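Local coordinates for protein KLLA0E03807p (Kluyveromyces lactis, PDB 3SQI) that binds DNA through this N-terminal DNA-binding domain and, as an Ndc10 protein, serves as a platform for inner kinetochore assembly in budding yeast, at residues 137-142 with 246-251; 141-146 with 266-271; 203-208 with 233-238. All blocks are in the same frame, centred on the assembly; numbering follows the deposited sequence.

Interaction 1 of 3, residues 137-142 with 246-251; sequences LKLLLD and LTLGNW. With nucleotides of chain C.
Apolar contact carries most of this helix-helix crossing. Segments 137-142 and 246-251 run almost at right angles, with axes 11.1 Å apart at 98°. Leu139 is the hub. Its CG stands anti to the backbone N (chi1 -170°), which carries the two methyls across to the other helix. Leu139 CD1 meets Leu248 CD2 at 3.6 Å and Trp251 CB at 3.8 Å. Leu139 CD2 lies against the backbone carbonyl of Trp251. The side chains of Leu248 and Trp251 run alongside that of Leu139, each antiparallel to it.

Polar groups meet apolar ones at two places. Leu248 turns its other methyl, CD1, to the carboxylate of Asp142, 3.5 Å from OD1. That carboxylate has its own partners: a salt bridge to Arg156 and a hydrogen bond to Tyr242. Lys138 bends at the end of its chain, so that NZ reaches the edge of the Trp251 indole near its plane, 3.9 Å from CH2.

The DNA comes next. Trp251 CZ2 lies 3.5 Å from the phosphate oxygen OP1 of DT5 of chain C. Thr247 OG1 packs on the sugar of DT5 and hydrogen-bonds the phosphate of the next nucleotide, DT6 of chain C. At Trp251, an alanine keeps CB but removes the indole, and would probably loosen the packing beside Lys138 and the fit against the DT5 phosphate.

The contact is buried. Trp251 also meets the rings of His129 and Phe130. Helix 245-259, whose first turns touch the DNA, is joined through Leu137 and Leu140 of helix 133-149 to helices 107-118 and 198-210, within the CBF3-subunit domain 2 region.

Interaction 2 of 3, residues 141-146 with 266-271; sequences LDFQWK and KHWFQV
Lys146 and Trp268 make the first shell of this contact, together with Phe143. Lys146 leaves its helix with CG anti to the backbone N (chi1 171°), then bends at chi2 and chi4. This brings its ammonium to the end of helix 265-269. Lys146 NZ donates a hydrogen bond to His267 O at 2.7 Å. The bond arrives nearly along the C=O axis, at an angle of 169°. Gln270 O is also near, 3.1 Å from both NZ and CE of Lys146. The positive charge therefore sits among carbonyl oxygens at the C-terminal end of a helix, which would probably favour it. The aliphatic part of Lys146 crosses Trp268 at about a right angle, its CG 3.8 Å from Trp268 CE3.

Phe143 reaches the indole from helix 133-149. Phe143 CE1 lies over one face of the Trp268 ring, toward the rim, and is 3.2 Å from Trp268 CH2. The two rings are oblique, with planes at 49°. His267 CB sits over the rim of the opposite face.

Further out, other groups position this set. Asn150 accepts a second hydrogen bond from Lys146 NZ. Tyr252 and Phe256 of helix 245-259 bring their rings to Trp268, so the indole belongs to an aromatic cluster. Phe269 meets the ring of Phe153 and exchanges backbone hydrogen bonds with that residue.

The contact ties the end of helix 265-269 to the later turns of helix 133-149. Helix 245-259 backs the aromatic cluster, and helix 153-158 touches Lys146 through Arg156.

Interaction 3 of 3, residues 203-208 with 233-238; sequences AVYYYL and IIRGKS. With nucleotides of chain C; nucleotides of chain B.
Two neighbouring tyrosines of helix 198-210 meet the start of the loop 233-238, and this is the tight part of the contact. Tyr206 donates its hydroxyl hydrogen to Ile233 O, with OH 2.7 Å away. The oxygen is used on a lone pair in the carbonyl plane, at a C=O angle of 110°. Ile233 O also lies in the plane of the Tyr206 ring, at its edge. Ile233 CG2 lies 3.6 Å from Tyr206 OH.

Tyr205 sends its ring toward the loop, with CG anti to the backbone N (chi1 169°). Ile233 O is at the edge of this ring too, and Tyr205 CE2 is 3.7 Å from it. At the tip, Arg235 N donates a weak hydrogen bond to Tyr205 OH, at 3.4 Å and 162°. Arg235 CG packs against the same hydroxyl.

The part from Arg235 onward is partly exposed and does not touch the helix beyond Arg235. It turns to DNA instead. Lys237 N donates a hydrogen bond to OP1 of DT6 of chain C at 3.2 Å. Ser238 OG makes a weak one to OP1 of DT15 of chain B. Lys237 NZ hydrogen-bonds O2 of a further thymine. Contacts to O2 and sugar O4' place Lys237 in the minor groove. Arg235 NE donates to Gly236 O, while its NH1 forms a salt bridge with Asp220.

The chemistry splits the loop in two. Tyr206 holds the buried start firmly by Ile233 O, and Tyr205 adds a weak bond at Arg235 N. In the far part, a backbone N-H goes to chain C, a hydroxyl to chain B, and the Lys237 chain passes between them.

How the interactions relate
Helix 133-149 joins interactions 1 and 2, which share Leu141 and Asp142 and have centres about 9 Å apart. Their partner helices, 245-259 and 265-269, follow each other in the chain and touch where Phe269 CZ lies 3.5 Å from Gly249 N. Interaction 3 is nested along the chain inside the loops closed by the other two. Its centre is about 12 Å from that of interaction 1 and about 17 Å from that of interaction 2. Leu141 CD2 packs on Ile234 CG2 at 3.6 Å, linking helix 133-149 to the DNA-contacting loop. DT5 of chain C is touched by Thr247 and Trp251 of interaction 1 and by Lys237 of interaction 3.

Interaction 1 of 3, residues 137-142 with 246-251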
loop_
_atom_site.group_PDB
_atom_site.type_symbol
_atom_site.label_atom_id
_atom_site.label_comp_id
_atom_site.label_asym_id
_atom_site.label_seq_id
_atom_site.Cartn_x
_atom_site.Cartn_y
_atom_site.Cartn_z
ATOM N N LEU A 137 12.388 -5.578 -11.010
ATOM C CA LEU A 137 11.612 -4.514 -10.380
ATOM C C LEU A 137 10.132 -4.530 -10.767
ATOM O O LEU A 137 9.275 -4.197 -9.956
ATOM C CB LEU A 137 12.235 -3.145 -10.638
ATOM C CG LEU A 137 13.480 -2.919 -9.785
ATOM C CD1 LEU A 137 13.846 -1.455 -9.763
ATOM C CD2 LEU A 137 13.229 -3.424 -8.378
ATOM N N LYS A 138 9.830 -4.915 -11.999
ATOM C CA LYS A 138 8.445 -4.964 -12.439
ATOM C C LYS A 138 7.693 -5.952 -11.554
ATOM O O LYS A 138 6.682 -5.609 -10.902
ATOM C CB LYS A 138 8.376 -5.387 -13.906
ATOM C CG LYS A 138 7.104 -4.967 -14.619
ATOM C CD LYS A 138 7.216 -5.152 -16.126
ATOM C CE LYS A 138 8.572 -4.709 -16.641
ATOM N NZ LYS A 138 9.430 -5.885 -16.977
ATOM N N LEU A 139 8.207 -7.180 -11.508
ATOM C CA LEU A 139 7.592 -8.178 -10.649
ATOM C C LEU A 139 7.498 -7.639 -9.229
ATOM O O LEU A 139 6.416 -7.574 -8.649
ATOM C CB LEU A 139 8.387 -9.483 -10.651
ATOM C CG LEU A 139 7.675 -10.647 -9.955
ATOM C CD1 LEU A 139 6.422 -11.035 -10.729
ATOM C CD2 LEU A 139 8.592 -11.846 -9.797
ATOM N N LEU A 140 8.635 -7.227 -8.682
ATOM C CA LEU A 140 8.692 -6.806 -7.290
ATOM C C LEU A 140 7.635 -5.760 -6.970
ATOM O O LEU A 140 7.079 -5.759 -5.884
ATOM C CB LEU A 140 10.075 -6.263 -6.933
ATOM C CG LEU A 140 10.132 -5.670 -5.524
ATOM C CD1 LEU A 140 10.067 -6.779 -4.482
ATOM C CD2 LEU A 140 11.365 -4.801 -5.321
ATOM N N LEU A 141 7.370 -4.853 -7.903
ATOM C CA LEU A 141 6.357 -3.836 -7.665
ATOM C C LEU A 141 5.006 -4.514 -7.622
ATOM O O LEU A 141 4.210 -4.249 -6.727
ATOM C CB LEU A 141 6.353 -2.753 -8.743
ATOM C CG LEU A 141 5.339 -1.639 -8.455
ATOM C CD1 LEU A 141 5.957 -0.616 -7.524
ATOM C CD2 LEU A 141 4.845 -0.965 -9.726
ATOM N N ASP A 142 4.739 -5.405 -8.569
ATOM C CA ASP A 142 3.453 -6.103 -8.505
ATOM C C ASP A 142 3.234 -6.835 -7.166
ATOM O O ASP A 142 2.165 -6.742 -6.554
ATOM C CB ASP A 142 3.287 -7.074 -9.659
ATOM C CG ASP A 142 1.919 -7.695 -9.681
ATOM O OD1 ASP A 142 1.777 -8.844 -9.214
ATOM O OD2 ASP A 142 0.978 -7.019 -10.146
ATOM N N LEU A 246 -0.866 -15.181 -17.207
ATOM C CA LEU A 246 -0.034 -16.378 -17.159
ATOM C C LEU A 246 1.449 -16.012 -17.136
ATOM O O LEU A 246 2.252 -16.699 -16.509
ATOM C CB LEU A 246 -0.336 -17.323 -18.324
ATOM C CG LEU A 246 -0.423 -18.809 -17.948
ATOM C CD1 LEU A 246 -0.508 -19.713 -19.183
ATOM C CD2 LEU A 246 0.749 -19.215 -17.065
ATOM N N THR A 247 1.806 -14.929 -17.818
ATOM C CA THR A 247 3.177 -14.436 -17.801
ATOM C C THR A 247 3.668 -14.222 -16.369
ATOM O O THR A 247 4.592 -14.903 -15.899
ATOM C CB THR A 247 3.292 -13.122 -18.573
ATOM O OG1 THR A 247 2.919 -13.338 -19.940
ATOM C CG2 THR A 247 4.716 -12.594 -18.505
ATOM N N LEU A 248 3.052 -13.271 -15.674
ATOM C CA LEU A 248 3.363 -13.066 -14.268
ATOM C C LEU A 248 3.316 -14.387 -13.510
ATOM O O LEU A 248 4.184 -14.660 -12.682
ATOM C CB LEU A 248 2.397 -12.073 -13.626
ATOM C CG LEU A 248 2.759 -10.589 -13.691
ATOM C CD1 LEU A 248 2.018 -9.836 -12.593
ATOM C CD2 LEU A 248 4.266 -10.379 -13.560
ATOM N N GLY A 249 2.298 -15.198 -13.795
ATOM C CA GLY A 249 2.154 -16.498 -13.165
ATOM C C GLY A 249 3.380 -17.384 -13.315
ATOM O O GLY A 249 3.623 -18.268 -12.495
ATOM N N ASN A 250 4.133 -17.167 -14.388
ATOM C CA ASN A 250 5.421 -17.825 -14.577
ATOM C C ASN A 250 6.504 -17.142 -13.771
ATOM O O ASN A 250 7.276 -17.793 -13.066
ATOM C CB ASN A 250 5.812 -17.833 -16.053
ATOM C CG ASN A 250 4.854 -18.640 -16.901
ATOM O OD1 ASN A 250 4.336 -19.670 -16.462
ATOM N ND2 ASN A 250 4.602 -18.171 -18.117
ATOM N N TRP A 251 6.552 -15.817 -13.873
ATOM C CA TRP A 251 7.577 -15.048 -13.179
ATOM C C TRP A 251 7.614 -15.358 -11.682
ATOM O O TRP A 251 8.690 -15.444 -11.086
ATOM C CB TRP A 251 7.379 -13.547 -13.409
ATOM C CG TRP A 251 7.571 -13.137 -14.838
ATOM C CD1 TRP A 251 7.322 -13.892 -15.946
ATOM C CD2 TRP A 251 8.065 -11.878 -15.315
ATOM N NE1 TRP A 251 7.624 -13.182 -17.081
ATOM C CE2 TRP A 251 8.083 -11.944 -16.722
ATOM C CE3 TRP A 251 8.492 -10.705 -14.688
ATOM C CZ2 TRP A 251 8.514 -10.881 -17.515
ATOM C CZ3 TRP A 251 8.921 -9.650 -15.478
ATOM C CH2 TRP A 251 8.927 -9.745 -16.875
ATOM P P DT C 5 9.218 -13.001 -21.282
ATOM O OP1 DT C 5 10.024 -12.180 -20.347
ATOM O OP2 DT C 5 9.073 -14.453 -21.056
ATOM O "O5'" DT C 5 7.731 -12.413 -21.387
ATOM C "C5'" DT C 5 7.580 -11.014 -21.591
ATOM C "C4'" DT C 5 6.480 -10.687 -22.588
ATOM O "O4'" DT C 5 6.696 -11.378 -23.843
ATOM C "C3'" DT C 5 5.064 -11.030 -22.152
ATOM O "O3'" DT C 5 4.341 -9.804 -22.219
ATOM C "C2'" DT C 5 4.605 -12.105 -23.147
ATOM C "C1'" DT C 5 5.465 -11.819 -24.369
ATOM N N1 DT C 5 5.821 -12.988 -25.225
ATOM C C2 DT C 5 5.289 -13.142 -26.497
ATOM O O2 DT C 5 4.483 -12.378 -26.997
ATOM N N3 DT C 5 5.732 -14.248 -27.177
ATOM C C4 DT C 5 6.637 -15.184 -26.719
ATOM O O4 DT C 5 6.973 -16.151 -27.388
ATOM C C5 DT C 5 7.159 -14.956 -25.394
ATOM C C7 DT C 5 8.142 -15.918 -24.800
ATOM C C6 DT C 5 6.736 -13.886 -24.717
#

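Interaction 2 of 3, residues 141-146 with 266-271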
loop_
_atom_site.group_PDB
_atom_site.type_symbol
_atom_site.label_atom_id
_atom_site.label_comp_id
_atom_site.label_asym_id
_atom_site.label_seq_id
_atom_site.Cartn_x
_atom_site.Cartn_y
_atom_site.Cartn_z
ATOM N N LEU A 141 7.370 -4.853 -7.903
ATOM C CA LEU A 141 6.357 -3.836 -7.665
ATOM C C LEU A 141 5.006 -4.514 -7.622
ATOM O O LEU A 141 4.210 -4.249 -6.727
ATOM C CB LEU A 141 6.353 -2.753 -8.743
ATOM C CG LEU A 141 5.339 -1.639 -8.455
ATOM C CD1 LEU A 141 5.957 -0.616 -7.524
ATOM C CD2 LEU A 141 4.845 -0.965 -9.726
ATOM N N ASP A 142 4.739 -5.405 -8.569
ATOM C CA ASP A 142 3.453 -6.103 -8.505
ATOM C C ASP A 142 3.234 -6.835 -7.166
ATOM O O ASP A 142 2.165 -6.742 -6.554
ATOM C CB ASP A 142 3.287 -7.074 -9.659
ATOM C CG ASP A 142 1.919 -7.695 -9.681
ATOM O OD1 ASP A 142 1.777 -8.844 -9.214
ATOM O OD2 ASP A 142 0.978 -7.019 -10.146
ATOM N N PHE A 143 4.257 -7.553 -6.717
ATOM C CA PHE A 143 4.219 -8.246 -5.433
ATOM C C PHE A 143 4.040 -7.303 -4.239
ATOM O O PHE A 143 3.107 -7.460 -3.459
ATOM C CB PHE A 143 5.489 -9.080 -5.263
ATOM C CG PHE A 143 5.620 -9.732 -3.918
ATOM C CD1 PHE A 143 4.841 -10.828 -3.585
ATOM C CD2 PHE A 143 6.544 -9.270 -2.997
ATOM C CE1 PHE A 143 4.970 -11.437 -2.346
ATOM C CE2 PHE A 143 6.679 -9.874 -1.760
ATOM C CZ PHE A 143 5.890 -10.959 -1.433
ATOM N N GLN A 144 4.937 -6.331 -4.093
ATOM C CA GLN A 144 4.896 -5.405 -2.964
ATOM C C GLN A 144 3.529 -4.723 -2.930
ATOM O O GLN A 144 2.990 -4.382 -1.868
ATOM C CB GLN A 144 6.000 -4.347 -3.098
ATOM C CG GLN A 144 7.420 -4.893 -3.163
ATOM C CD GLN A 144 8.450 -3.919 -2.593
ATOM O OE1 GLN A 144 8.344 -2.701 -2.773
ATOM N NE2 GLN A 144 9.445 -4.455 -1.886
ATOM N N TRP A 145 2.978 -4.532 -4.122
ATOM C CA TRP A 145 1.708 -3.852 -4.301
ATOM C C TRP A 145 0.568 -4.716 -3.779
ATOM O O TRP A 145 -0.206 -4.267 -2.947
ATOM C CB TRP A 145 1.510 -3.566 -5.783
ATOM C CG TRP A 145 0.299 -2.775 -6.104
ATOM C CD1 TRP A 145 -0.466 -2.065 -5.236
ATOM C CD2 TRP A 145 -0.289 -2.607 -7.401
ATOM N NE1 TRP A 145 -1.504 -1.457 -5.911
ATOM C CE2 TRP A 145 -1.419 -1.777 -7.242
ATOM C CE3 TRP A 145 0.029 -3.078 -8.681
ATOM C CZ2 TRP A 145 -2.234 -1.406 -8.315
ATOM C CZ3 TRP A 145 -0.781 -2.715 -9.746
ATOM C CH2 TRP A 145 -1.901 -1.888 -9.556
ATOM N N LYS A 146 0.469 -5.958 -4.256
ATOM C CA LYS A 146 -0.546 -6.881 -3.734
ATOM C C LYS A 146 -0.408 -6.981 -2.223
ATOM O O LYS A 146 -1.343 -6.726 -1.476
ATOM C CB LYS A 146 -0.382 -8.267 -4.343
ATOM C CG LYS A 146 -1.251 -9.323 -3.715
ATOM C CD LYS A 146 -2.707 -9.128 -4.089
ATOM C CE LYS A 146 -3.530 -10.420 -3.916
ATOM N NZ LYS A 146 -3.639 -10.888 -2.496
ATOM N N LYS A 266 -3.158 -18.477 -5.856
ATOM C CA LYS A 266 -4.382 -17.850 -5.372
ATOM C C LYS A 266 -4.111 -16.690 -4.423
ATOM O O LYS A 266 -4.900 -15.747 -4.329
ATOM C CB LYS A 266 -5.255 -18.891 -4.665
ATOM C CG LYS A 266 -6.361 -18.287 -3.812
ATOM C CD LYS A 266 -7.691 -18.981 -4.051
ATOM C CE LYS A 266 -8.845 -18.168 -3.488
ATOM N NZ LYS A 266 -10.158 -18.777 -3.837
ATOM N N HIS A 267 -2.997 -16.775 -3.708
ATOM C CA HIS A 267 -2.619 -15.734 -2.772
ATOM C C HIS A 267 -2.365 -14.412 -3.481
ATOM O O HIS A 267 -2.807 -13.357 -3.020
ATOM C CB HIS A 267 -1.373 -16.146 -1.990
ATOM C CG HIS A 267 -1.644 -17.148 -0.912
ATOM N ND1 HIS A 267 -2.836 -17.830 -0.819
ATOM C CD2 HIS A 267 -0.876 -17.579 0.115
ATOM C CE1 HIS A 267 -2.790 -18.646 0.224
ATOM N NE2 HIS A 267 -1.615 -18.510 0.806
ATOM N N TRP A 268 -1.611 -14.461 -4.572
ATOM C CA TRP A 268 -1.232 -13.230 -5.250
ATOM C C TRP A 268 -2.090 -12.836 -6.441
ATOM O O TRP A 268 -2.051 -11.690 -6.882
ATOM C CB TRP A 268 0.240 -13.330 -5.633
ATOM C CG TRP A 268 0.960 -13.950 -4.501
ATOM C CD1 TRP A 268 1.275 -15.274 -4.348
ATOM C CD2 TRP A 268 1.372 -13.296 -3.300
ATOM N NE1 TRP A 268 1.899 -15.471 -3.140
ATOM C CE2 TRP A 268 1.969 -14.272 -2.476
ATOM C CE3 TRP A 268 1.314 -11.970 -2.848
ATOM C CZ2 TRP A 268 2.504 -13.968 -1.225
ATOM C CZ3 TRP A 268 1.850 -11.667 -1.606
ATOM C CH2 TRP A 268 2.433 -12.665 -0.807
ATOM N N PHE A 269 -2.880 -13.765 -6.957
ATOM C CA PHE A 269 -3.692 -13.432 -8.123
ATOM C C PHE A 269 -5.151 -13.153 -7.826
ATOM O O PHE A 269 -5.907 -12.730 -8.702
ATOM C CB PHE A 269 -3.519 -14.486 -9.209
ATOM C CG PHE A 269 -2.182 -14.421 -9.871
ATOM C CD1 PHE A 269 -2.066 -14.023 -11.190
ATOM C CD2 PHE A 269 -1.031 -14.704 -9.154
ATOM C CE1 PHE A 269 -0.828 -13.945 -11.793
ATOM C CE2 PHE A 269 0.210 -14.625 -9.749
ATOM C CZ PHE A 269 0.312 -14.243 -11.071
ATOM N N GLN A 270 -5.523 -13.365 -6.571
ATOM C CA GLN A 270 -6.895 -13.198 -6.127
ATOM C C GLN A 270 -6.850 -12.568 -4.750
ATOM O O GLN A 270 -5.790 -12.486 -4.128
ATOM C CB GLN A 270 -7.617 -14.547 -6.082
ATOM C CG GLN A 270 -7.715 -15.239 -7.434
ATOM C CD GLN A 270 -7.067 -16.611 -7.439
ATOM O OE1 GLN A 270 -7.129 -17.334 -6.451
ATOM N NE2 GLN A 270 -6.438 -16.975 -8.555
ATOM N N VAL A 271 -7.989 -12.093 -4.276
ATOM C CA VAL A 271 -8.025 -11.529 -2.945
ATOM C C VAL A 271 -7.787 -12.642 -1.932
ATOM O O VAL A 271 -8.283 -13.758 -2.085
ATOM C CB VAL A 271 -9.361 -10.863 -2.670
ATOM C CG1 VAL A 271 -9.227 -9.907 -1.496
ATOM C CG2 VAL A 271 -9.847 -10.144 -3.931
#

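Interaction 3 of 3, residues 203-208 with 233-238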
loop_
_atom_site.group_PDB
_atom_site.type_symbol
_atom_site.label_atom_id
_atom_site.label_comp_id
_atom_site.label_asym_id
_atom_site.label_seq_id
_atom_site.Cartn_x
_atom_site.Cartn_y
_atom_site.Cartn_z
ATOM N N ALA A 203 9.523 4.040 -8.009
ATOM C CA ALA A 203 10.299 5.196 -8.425
ATOM C C ALA A 203 11.463 4.727 -9.275
ATOM O O ALA A 203 11.648 5.202 -10.394
ATOM C CB ALA A 203 10.790 5.982 -7.219
ATOM N N VAL A 204 12.239 3.779 -8.758
ATOM C CA VAL A 204 13.336 3.246 -9.553
ATOM C C VAL A 204 12.787 2.683 -10.853
ATOM O O VAL A 204 13.222 3.058 -11.948
ATOM C CB VAL A 204 14.122 2.139 -8.831
ATOM C CG1 VAL A 204 15.145 1.548 -9.770
ATOM C CG2 VAL A 204 14.814 2.680 -7.592
ATOM N N TYR A 205 11.823 1.781 -10.731
ATOM C CA TYR A 205 11.262 1.145 -11.911
ATOM C C TYR A 205 10.791 2.181 -12.915
ATOM O O TYR A 205 10.892 1.969 -14.118
ATOM C CB TYR A 205 10.103 0.216 -11.549
ATOM C CG TYR A 205 9.314 -0.259 -12.755
ATOM C CD1 TYR A 205 9.928 -0.967 -13.777
ATOM C CD2 TYR A 205 7.952 -0.000 -12.870
ATOM C CE1 TYR A 205 9.211 -1.400 -14.882
ATOM C CE2 TYR A 205 7.226 -0.432 -13.977
ATOM C CZ TYR A 205 7.859 -1.133 -14.978
ATOM O OH TYR A 205 7.149 -1.572 -16.082
ATOM N N TYR A 206 10.274 3.300 -12.425
ATOM C CA TYR A 206 9.717 4.301 -13.324
ATOM C C TYR A 206 10.795 5.144 -13.988
ATOM O O TYR A 206 10.635 5.597 -15.124
ATOM C CB TYR A 206 8.680 5.166 -12.613
ATOM C CG TYR A 206 7.290 4.579 -12.687
ATOM C CD1 TYR A 206 6.183 5.295 -12.257
ATOM C CD2 TYR A 206 7.088 3.305 -13.195
ATOM C CE1 TYR A 206 4.913 4.757 -12.334
ATOM C CE2 TYR A 206 5.828 2.760 -13.275
ATOM C CZ TYR A 206 4.743 3.488 -12.843
ATOM O OH TYR A 206 3.487 2.935 -12.928
ATOM N N TYR A 207 11.900 5.349 -13.282
ATOM C CA TYR A 207 13.054 5.986 -13.893
ATOM C C TYR A 207 13.535 5.102 -15.035
ATOM O O TYR A 207 13.710 5.564 -16.161
ATOM C CB TYR A 207 14.169 6.187 -12.871
ATOM C CG TYR A 207 15.335 6.997 -13.391
ATOM C CD1 TYR A 207 15.257 8.382 -13.493
ATOM C CD2 TYR A 207 16.519 6.379 -13.778
ATOM C CE1 TYR A 207 16.324 9.126 -13.966
ATOM C CE2 TYR A 207 17.591 7.118 -14.251
ATOM C CZ TYR A 207 17.488 8.488 -14.340
ATOM O OH TYR A 207 18.553 9.220 -14.809
ATOM N N LEU A 208 13.730 3.820 -14.744
ATOM C CA LEU A 208 14.162 2.871 -15.764
ATOM C C LEU A 208 13.192 2.816 -16.945
ATOM O O LEU A 208 13.602 2.737 -18.102
ATOM C CB LEU A 208 14.319 1.477 -15.153
ATOM C CG LEU A 208 15.369 1.348 -14.047
ATOM C CD1 LEU A 208 15.554 -0.108 -13.670
ATOM C CD2 LEU A 208 16.690 1.939 -14.494
ATOM N N ILE A 233 0.235 0.531 -14.605
ATOM C CA ILE A 233 1.230 0.649 -13.542
ATOM C C ILE A 233 2.512 -0.123 -13.855
ATOM O O ILE A 233 3.600 0.273 -13.439
ATOM C CB ILE A 233 0.667 0.184 -12.189
ATOM C CG1 ILE A 233 -0.629 0.931 -11.882
ATOM C CG2 ILE A 233 1.681 0.416 -11.075
ATOM C CD1 ILE A 233 -0.420 2.394 -11.601
ATOM N N ILE A 234 2.376 -1.236 -14.568
ATOM C CA ILE A 234 3.536 -1.951 -15.092
ATOM C C ILE A 234 3.224 -2.429 -16.514
ATOM O O ILE A 234 2.144 -2.958 -16.780
ATOM C CB ILE A 234 4.013 -3.121 -14.159
ATOM C CG1 ILE A 234 3.307 -4.431 -14.472
ATOM C CG2 ILE A 234 3.827 -2.786 -12.685
ATOM C CD1 ILE A 234 3.679 -5.529 -13.498
ATOM N N ARG A 235 4.152 -2.213 -17.440
ATOM C CA ARG A 235 3.871 -2.505 -18.836
ATOM C C ARG A 235 4.356 -3.887 -19.245
ATOM O O ARG A 235 5.391 -4.357 -18.777
ATOM C CB ARG A 235 4.466 -1.435 -19.758
ATOM C CG ARG A 235 5.979 -1.327 -19.714
ATOM C CD ARG A 235 6.527 -0.739 -21.014
ATOM N NE ARG A 235 6.547 -1.716 -22.104
ATOM C CZ ARG A 235 6.886 -1.431 -23.358
ATOM N NH1 ARG A 235 7.223 -0.198 -23.688
ATOM N NH2 ARG A 235 6.885 -2.377 -24.287
ATOM N N GLY A 236 3.585 -4.540 -20.109
ATOM C CA GLY A 236 4.006 -5.778 -20.739
ATOM C C GLY A 236 4.701 -5.457 -22.046
ATOM O O GLY A 236 5.323 -4.401 -22.177
ATOM N N LYS A 237 4.604 -6.362 -23.015
ATOM C CA LYS A 237 5.167 -6.114 -24.337
ATOM C C LYS A 237 4.678 -4.774 -24.871
ATOM O O LYS A 237 5.475 -3.917 -25.253
ATOM C CB LYS A 237 4.787 -7.232 -25.311
ATOM C CG LYS A 237 5.895 -8.235 -25.567
ATOM C CD LYS A 237 6.936 -7.676 -26.522
ATOM C CE LYS A 237 7.982 -8.726 -26.865
ATOM N NZ LYS A 237 7.356 -9.992 -27.348
ATOM N N SER A 238 3.360 -4.592 -24.879
ATOM C CA SER A 238 2.769 -3.352 -25.379
ATOM C C SER A 238 2.753 -2.227 -24.339
ATOM O O SER A 238 2.456 -2.452 -23.164
ATOM C CB SER A 238 1.362 -3.598 -25.938
ATOM O OG SER A 238 1.434 -4.233 -27.205
ATOM P P DT C 5 9.218 -13.001 -21.282
ATOM O OP1 DT C 5 10.024 -12.180 -20.347
ATOM O OP2 DT C 5 9.073 -14.453 -21.056
ATOM O "O5'" DT C 5 7.731 -12.413 -21.387
ATOM C "C5'" DT C 5 7.580 -11.014 -21.591
ATOM C "C4'" DT C 5 6.480 -10.687 -22.588
ATOM O "O4'" DT C 5 6.696 -11.378 -23.843
ATOM C "C3'" DT C 5 5.064 -11.030 -22.152
ATOM O "O3'" DT C 5 4.341 -9.804 -22.219
ATOM C "C2'" DT C 5 4.605 -12.105 -23.147
ATOM C "C1'" DT C 5 5.465 -11.819 -24.369
ATOM N N1 DT C 5 5.821 -12.988 -25.225
ATOM C C2 DT C 5 5.289 -13.142 -26.497
ATOM O O2 DT C 5 4.483 -12.378 -26.997
ATOM N N3 DT C 5 5.732 -14.248 -27.177
ATOM C C4 DT C 5 6.637 -15.184 -26.719
ATOM O O4 DT C 5 6.973 -16.151 -27.388
ATOM C C5 DT C 5 7.159 -14.956 -25.394
ATOM C C7 DT C 5 8.142 -15.918 -24.800
ATOM C C6 DT C 5 6.736 -13.886 -24.717
ATOM P P DT B 15 4.523 -3.590 -30.117
ATOM O OP1 DT B 15 3.141 -3.145 -29.799
ATOM O OP2 DT B 15 5.234 -3.093 -31.318
ATOM O "O5'" DT B 15 5.463 -3.274 -28.871
ATOM C "C5'" DT B 15 5.953 -4.388 -28.138
ATOM C "C4'" DT B 15 7.457 -4.327 -28.172
ATOM O "O4'" DT B 15 8.035 -5.537 -28.707
ATOM C "C3'" DT B 15 7.947 -3.290 -29.150
ATOM O "O3'" DT B 15 7.760 -2.005 -28.595
ATOM C "C2'" DT B 15 9.416 -3.681 -29.217
ATOM C "C1'" DT B 15 9.341 -5.205 -29.148
ATOM N N1 DT B 15 9.633 -5.846 -30.461
ATOM C C2 DT B 15 10.578 -6.844 -30.514
ATOM O O2 DT B 15 11.186 -7.249 -29.541
ATOM N N3 DT B 15 10.783 -7.359 -31.764
ATOM C C4 DT B 15 10.166 -6.994 -32.943
ATOM O O4 DT B 15 10.430 -7.536 -34.011
ATOM C C5 DT B 15 9.195 -5.939 -32.820
ATOM C C7 DT B 15 8.460 -5.454 -34.034
ATOM C C6 DT B 15 8.978 -5.420 -31.601
ATOM P P DT C 6 2.750 -9.806 -22.433
ATOM O OP1 DT C 6 2.264 -8.422 -22.241
ATOM O OP2 DT C 6 2.182 -10.900 -21.616
ATOM O "O5'" DT C 6 2.579 -10.189 -23.972
ATOM C "C5'" DT C 6 1.269 -10.337 -24.468
ATOM C "C4'" DT C 6 1.201 -11.452 -25.488
ATOM O "O4'" DT C 6 2.154 -12.516 -25.241
ATOM C "C3'" DT C 6 -0.149 -12.165 -25.555
ATOM O "O3'" DT C 6 -0.838 -11.652 -26.688
ATOM C "C2'" DT C 6 0.223 -13.647 -25.708
ATOM C "C1'" DT C 6 1.683 -13.508 -26.125
ATOM N N1 DT C 6 2.541 -14.738 -26.112
ATOM C C2 DT C 6 2.606 -15.500 -27.267
ATOM O O2 DT C 6 1.997 -15.237 -28.289
ATOM N N3 DT C 6 3.414 -16.601 -27.189
ATOM C C4 DT C 6 4.155 -16.999 -26.096
ATOM O O4 DT C 6 4.852 -18.004 -26.136
ATOM C C5 DT C 6 4.053 -16.155 -24.925
ATOM C C7 DT C 6 4.815 -16.493 -23.680
ATOM C C6 DT C 6 3.264 -15.073 -24.983
#